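PDB 1C3C: protein (adenylosuccinate lyase) from Thermotoga maritima, which catalyses, in purine biosynthesis, the elimination of fumarate from adenylosuccinate to give AMP and probably also from SAICAR to give AICAR. Local coordinates for residues R46-K52 / M79-D83; E118-L123 / A326-R331. One frame throughout, in Å; residues are numbered along the deposited sequence.

Contact 1: R46-K52 / M79-D83; sequences RIRNNAK and MIGED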
loop_
_atom_site.group_PDB
_atom_site.type_symbol
_atom_site.label_atom_id
_atom_site.label_comp_id
_atom_site.label_asym_id
_atom_site.label_seq_id
_atom_site.Cartn_x
_atom_site.Cartn_y
_atom_site.Cartn_z
ATOM N N ARG A 46 6.640 35.147 33.978
ATOM C CA ARG A 46 5.399 34.982 34.756
ATOM C C ARG A 46 4.527 33.868 34.216
ATOM O O ARG A 46 3.910 33.064 34.941
ATOM C CB ARG A 46 4.592 36.309 34.760
ATOM C CG ARG A 46 5.333 37.396 35.576
ATOM C CD ARG A 46 4.379 38.558 35.830
ATOM N NE ARG A 46 3.862 39.173 34.617
ATOM C CZ ARG A 46 4.342 40.290 34.067
ATOM N NH1 ARG A 46 3.754 40.779 32.961
ATOM N NH2 ARG A 46 5.375 40.898 34.622
ATOM N N ILE A 47 4.394 33.834 32.864
ATOM C CA ILE A 47 3.591 32.761 32.281
ATOM C C ILE A 47 4.191 31.393 32.585
ATOM O O ILE A 47 3.547 30.419 32.999
ATOM C CB ILE A 47 3.431 32.975 30.760
ATOM C CG1 ILE A 47 2.615 34.261 30.502
ATOM C CG2 ILE A 47 2.739 31.753 30.137
ATOM C CD1 ILE A 47 2.437 34.538 29.008
ATOM N N ARG A 48 5.521 31.291 32.473
ATOM C CA ARG A 48 6.247 30.081 32.844
ATOM C C ARG A 48 5.958 29.642 34.286
ATOM O O ARG A 48 5.729 28.435 34.537
ATOM C CB ARG A 48 7.760 30.276 32.646
ATOM C CG ARG A 48 8.485 28.944 32.925
ATOM C CD ARG A 48 9.953 29.000 32.543
ATOM N NE ARG A 48 10.138 29.093 31.095
ATOM C CZ ARG A 48 10.615 30.173 30.474
ATOM N NH1 ARG A 48 10.966 31.263 31.155
ATOM N NH2 ARG A 48 10.748 30.128 29.156
ATOM N N ASN A 49 5.873 30.615 35.196
ATOM C CA ASN A 49 5.603 30.309 36.608
ATOM C C ASN A 49 4.181 29.824 36.796
ATOM O O ASN A 49 3.933 29.018 37.704
ATOM C CB ASN A 49 5.865 31.551 37.481
ATOM C CG ASN A 49 7.339 31.872 37.656
ATOM O OD1 ASN A 49 8.168 30.952 37.574
ATOM N ND2 ASN A 49 7.692 33.122 37.887
ATOM N N ASN A 50 3.217 30.327 36.033
ATOM C CA ASN A 50 1.800 30.146 36.297
ATOM C C ASN A 50 1.183 29.031 35.441
ATOM O O ASN A 50 0.158 28.426 35.751
ATOM C CB ASN A 50 1.063 31.461 35.970
ATOM C CG ASN A 50 1.249 32.542 37.036
ATOM O OD1 ASN A 50 1.078 32.166 38.185
ATOM N ND2 ASN A 50 1.460 33.795 36.596
ATOM N N ALA A 51 1.803 28.761 34.289
ATOM C CA ALA A 51 1.150 27.883 33.322
ATOM C C ALA A 51 1.430 26.427 33.705
ATOM O O ALA A 51 2.561 25.944 33.617
ATOM C CB ALA A 51 1.607 28.155 31.898
ATOM N N LYS A 52 0.400 25.763 34.183
ATOM C CA LYS A 52 0.524 24.370 34.594
ATOM C C LYS A 52 -0.248 23.468 33.631
ATOM O O LYS A 52 -1.304 23.855 33.127
ATOM C CB LYS A 52 -0.093 24.176 35.975
ATOM C CG LYS A 52 0.283 25.209 37.026
ATOM C CD LYS A 52 1.768 25.170 37.345
ATOM C CE LYS A 52 2.080 26.043 38.559
ATOM N NZ LYS A 52 3.529 26.422 38.538
ATOM N N MET A 79 -5.113 30.711 34.084
ATOM C CA MET A 79 -4.066 30.638 35.077
ATOM C C MET A 79 -3.099 31.822 35.052
ATOM O O MET A 79 -2.284 31.968 35.970
ATOM C CB MET A 79 -3.222 29.372 34.825
ATOM C CG MET A 79 -3.977 28.045 34.859
ATOM S SD MET A 79 -2.850 26.616 34.366
ATOM C CE MET A 79 -4.150 25.559 33.749
ATOM N N ILE A 80 -3.108 32.613 33.962
ATOM C CA ILE A 80 -2.019 33.579 33.795
ATOM C C ILE A 80 -2.475 35.027 33.895
ATOM O O ILE A 80 -1.623 35.903 33.665
ATOM C CB ILE A 80 -1.245 33.352 32.459
ATOM C CG1 ILE A 80 -2.171 33.506 31.234
ATOM C CG2 ILE A 80 -0.625 31.944 32.482
ATOM C CD1 ILE A 80 -1.374 33.470 29.917
ATOM N N GLY A 81 -3.718 35.288 34.252
ATOM C CA GLY A 81 -4.112 36.681 34.553
ATOM C C GLY A 81 -4.015 37.590 33.324
ATOM O O GLY A 81 -4.326 37.171 32.203
ATOM N N GLU A 82 -3.545 38.820 33.503
ATOM C CA GLU A 82 -3.537 39.810 32.415
ATOM C C GLU A 82 -2.484 39.497 31.355
ATOM O O GLU A 82 -2.490 40.053 30.250
ATOM C CB GLU A 82 -3.235 41.221 32.932
ATOM C CG GLU A 82 -4.160 41.688 34.036
ATOM C CD GLU A 82 -5.492 42.228 33.583
ATOM O OE1 GLU A 82 -6.001 41.863 32.501
ATOM O OE2 GLU A 82 -6.074 43.068 34.327
ATOM N N ASP A 83 -1.556 38.575 31.671
ATOM C CA ASP A 83 -0.624 38.127 30.651
ATOM C C ASP A 83 -1.304 37.323 29.531
ATOM O O ASP A 83 -0.641 37.064 28.517
ATOM C CB ASP A 83 0.510 37.310 31.262
ATOM C CG ASP A 83 1.471 38.187 32.052
ATOM O OD1 ASP A 83 1.640 39.372 31.724
ATOM O OD2 ASP A 83 2.097 37.678 33.007
HETATM O O HOH W 1 1.136 35.332 33.978
#
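Arg46 grips Asp83 side-on, giving one nitrogen to each carboxylate oxygen. Arg46 NE lies 2.8 Å from Asp83 OD2, and NH1 of Arg46 reaches Asp83 OD1 at the same 2.8 Å with a nearly straight N-H...O angle of 175°. Both oxygens use their syn lone pairs, and the guanidinium and carboxylate planes are only 18° apart, so the fork is almost flat. A bend in the arginine chain at chi3 (-59°) turns the guanidinium edge onto the acid.

Beneath this polar layer the packing is apolar and tight. Ile47 CG1 rests 3.8 Å from Asp83 CB, while the terminal CD1 atoms of Ile47 and Ile80 meet at 4.1 Å. Ile80 holds CG1 between its backbone N and carbonyl carbon, which leaves CG2 to face Asn50 CB and Ile47 CG2. Phe87 touches both isoleucines, and Leu27 of helix 15-35 also packs on Ile47. Met79 belongs to this packed part too: Leu57 and Phe58 of helix 55-65 lie against it, and its SD takes a weak hydrogen bond from Lys52 N at 3.4 Å.

The solvent side is looser, lined by Arg46, Asn50 and Lys52. Here a single water donates to Asp83 OD2 at 2.7 Å and to Ile80 O at 2.8 Å, and accepts from Asn50 ND2 at 3.1 Å. The exposed lysine turns its NZ back to Asn49 O.

The contact thus joins the C-terminal ends of helix 43-50 and helix 68-80, near which both segments leave helical geometry, at Ala51 and Gly81. With a paired arginine and a water donor on OD2, the buried Asp83 carboxylate is probably kept ionised, and its rotation is fixed by the two-point grip.

Contact 2: E118-L123 / A326-R331; sequences EFCDVL and ATNVVR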
loop_
_atom_site.group_PDB
_atom_site.type_symbol
_atom_site.label_atom_id
_atom_site.label_comp_id
_atom_site.label_asym_id
_atom_site.label_seq_id
_atom_site.Cartn_x
_atom_site.Cartn_y
_atom_site.Cartn_z
ATOM N N GLU A 118 23.439 1.835 18.787
ATOM C CA GLU A 118 23.722 0.715 19.674
ATOM C C GLU A 118 23.557 -0.625 18.983
ATOM O O GLU A 118 24.329 -1.565 19.241
ATOM C CB GLU A 118 22.822 0.707 20.940
ATOM C CG GLU A 118 23.192 1.930 21.799
ATOM C CD GLU A 118 22.360 2.013 23.071
ATOM O OE1 GLU A 118 21.773 0.981 23.477
ATOM O OE2 GLU A 118 22.299 3.119 23.672
ATOM N N PHE A 119 22.522 -0.759 18.169
ATOM C CA PHE A 119 22.343 -1.954 17.363
ATOM C C PHE A 119 23.553 -2.164 16.425
ATOM O O PHE A 119 24.065 -3.281 16.327
ATOM C CB PHE A 119 21.040 -1.887 16.541
ATOM C CG PHE A 119 20.615 -3.166 15.845
ATOM C CD1 PHE A 119 20.947 -4.427 16.304
ATOM C CD2 PHE A 119 19.865 -3.067 14.676
ATOM C CE1 PHE A 119 20.557 -5.571 15.640
ATOM C CE2 PHE A 119 19.434 -4.211 14.003
ATOM C CZ PHE A 119 19.772 -5.469 14.494
ATOM N N CYS A 120 24.031 -1.119 15.731
ATOM C CA CYS A 120 25.234 -1.233 14.919
ATOM C C CYS A 120 26.419 -1.737 15.730
ATOM O O CYS A 120 27.225 -2.567 15.269
ATOM C CB CYS A 120 25.560 0.183 14.337
ATOM S SG CYS A 120 24.452 0.635 12.983
ATOM N N ASP A 121 26.578 -1.197 16.961
ATOM C CA ASP A 121 27.709 -1.625 17.793
ATOM C C ASP A 121 27.632 -3.137 18.056
ATOM O O ASP A 121 28.640 -3.847 17.996
ATOM C CB ASP A 121 27.743 -0.864 19.116
ATOM C CG ASP A 121 28.106 0.609 18.984
ATOM O OD1 ASP A 121 28.702 1.058 17.981
ATOM O OD2 ASP A 121 27.747 1.356 19.929
ATOM N N VAL A 122 26.439 -3.621 18.367
ATOM C CA VAL A 122 26.225 -5.051 18.607
ATOM C C VAL A 122 26.516 -5.867 17.358
ATOM O O VAL A 122 27.164 -6.928 17.419
ATOM C CB VAL A 122 24.801 -5.296 19.116
ATOM C CG1 VAL A 122 24.410 -6.769 19.026
ATOM C CG2 VAL A 122 24.687 -4.813 20.580
ATOM N N LEU A 123 26.018 -5.395 16.213
ATOM C CA LEU A 123 26.285 -6.098 14.953
ATOM C C LEU A 123 27.777 -6.144 14.622
ATOM O O LEU A 123 28.224 -7.216 14.175
ATOM C CB LEU A 123 25.504 -5.423 13.823
ATOM C CG LEU A 123 23.972 -5.636 13.905
ATOM C CD1 LEU A 123 23.227 -4.612 13.050
ATOM C CD2 LEU A 123 23.600 -7.015 13.372
ATOM N N ALA A 326 15.484 -6.386 18.300
ATOM C CA ALA A 326 16.472 -6.988 17.414
ATOM C C ALA A 326 17.869 -6.926 18.025
ATOM O O ALA A 326 18.676 -7.839 17.805
ATOM C CB ALA A 326 16.519 -6.301 16.022
ATOM N N THR A 327 18.173 -5.810 18.691
ATOM C CA THR A 327 19.501 -5.702 19.315
ATOM C C THR A 327 19.685 -6.846 20.325
ATOM O O THR A 327 20.740 -7.489 20.378
ATOM C CB THR A 327 19.628 -4.343 20.019
ATOM O OG1 THR A 327 19.463 -3.263 19.075
ATOM C CG2 THR A 327 21.010 -4.174 20.652
ATOM N N ASN A 328 18.680 -7.084 21.168
ATOM C CA ASN A 328 18.813 -8.178 22.164
ATOM C C ASN A 328 18.864 -9.529 21.465
ATOM O O ASN A 328 19.634 -10.396 21.895
ATOM C CB ASN A 328 17.640 -8.157 23.161
ATOM C CG ASN A 328 17.817 -9.300 24.161
ATOM O OD1 ASN A 328 17.159 -10.354 24.200
ATOM N ND2 ASN A 328 18.849 -9.125 24.981
ATOM N N VAL A 329 18.059 -9.747 20.415
ATOM C CA VAL A 329 18.184 -11.010 19.675
ATOM C C VAL A 329 19.621 -11.248 19.207
ATOM O O VAL A 329 20.204 -12.324 19.453
ATOM C CB VAL A 329 17.204 -11.009 18.477
ATOM C CG1 VAL A 329 17.431 -12.202 17.530
ATOM C CG2 VAL A 329 15.791 -11.068 19.071
ATOM N N VAL A 330 20.236 -10.275 18.535
ATOM C CA VAL A 330 21.541 -10.518 17.901
ATOM C C VAL A 330 22.615 -10.586 19.001
ATOM O O VAL A 330 23.520 -11.422 18.943
ATOM C CB VAL A 330 21.885 -9.389 16.913
ATOM C CG1 VAL A 330 23.324 -9.558 16.385
ATOM C CG2 VAL A 330 20.912 -9.435 15.740
ATOM N N ARG A 331 22.473 -9.753 20.024
ATOM C CA ARG A 331 23.401 -9.789 21.150
ATOM C C ARG A 331 23.451 -11.164 21.821
ATOM O O ARG A 331 24.560 -11.618 22.186
ATOM C CB ARG A 331 23.027 -8.738 22.216
ATOM C CG ARG A 331 24.198 -8.586 23.231
ATOM C CD ARG A 331 23.690 -7.788 24.406
ATOM N NE ARG A 331 23.145 -6.455 24.167
ATOM C CZ ARG A 331 23.841 -5.337 24.022
ATOM N NH1 ARG A 331 25.178 -5.369 24.045
ATOM N NH2 ARG A 331 23.275 -4.144 23.853
#
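Thr327 OG1 lies 3.3 Å from Phe119 CB and bonds back to Ile323 O one turn earlier in its own helix, so this hydroxyl is satisfied without any hydrogen bond between the two segments. Here helices 93-129 and 303-332 run nearly parallel, with local axes 13° apart and 9.4 Å at closest approach.

With CG trans to the backbone N (chi1 -170°), the Phe119 ring is carried toward helix 303-332, where its CZ meets Ala326 CB at 3.7 Å. Its edge meets Val330 CG2, which is 3.9 Å from Phe119 CE1, and Leu123 CD1 of its own helix covers one face. Val122 fills the next level: CG2 packs on Thr327 CG2 at 3.7 Å and also lies over one face of the Arg331 guanidinium, 3.5 Å from NH1, while CG1 meets Val330 CG1 at 4.0 Å.

Met160 of helix 149-173 and Ile235 of helix 216-242 also touch Phe119, placing the contact inside the long helical bundle characteristic of the fumarase/aspartase superfamily. Since no hydrogen bond crosses between the segments, cohesion must rest mainly on close fit and apolar burial, with the exposed Arg331 contributing a flat face to Val122.

In the fold
The two contacts sit about 46 Å apart between centres and share no helix, although helix 68-80 of contact 1 is followed directly in the chain by helix 93-129 of contact 2. Contact 2 is a core contact, about 12 Å from the chain centre, where long bundle helices far apart in sequence lie side by side. Contact 1 is peripheral, about 41 Å from that centre, and joins short helices near in sequence by their ends. Their chemistry differs accordingly: a salt bridge and a bound water supplement buried isoleucines at a partly exposed contact, whereas aliphatic and aromatic packing without hydrogen bonds between the segments serves in the bundle.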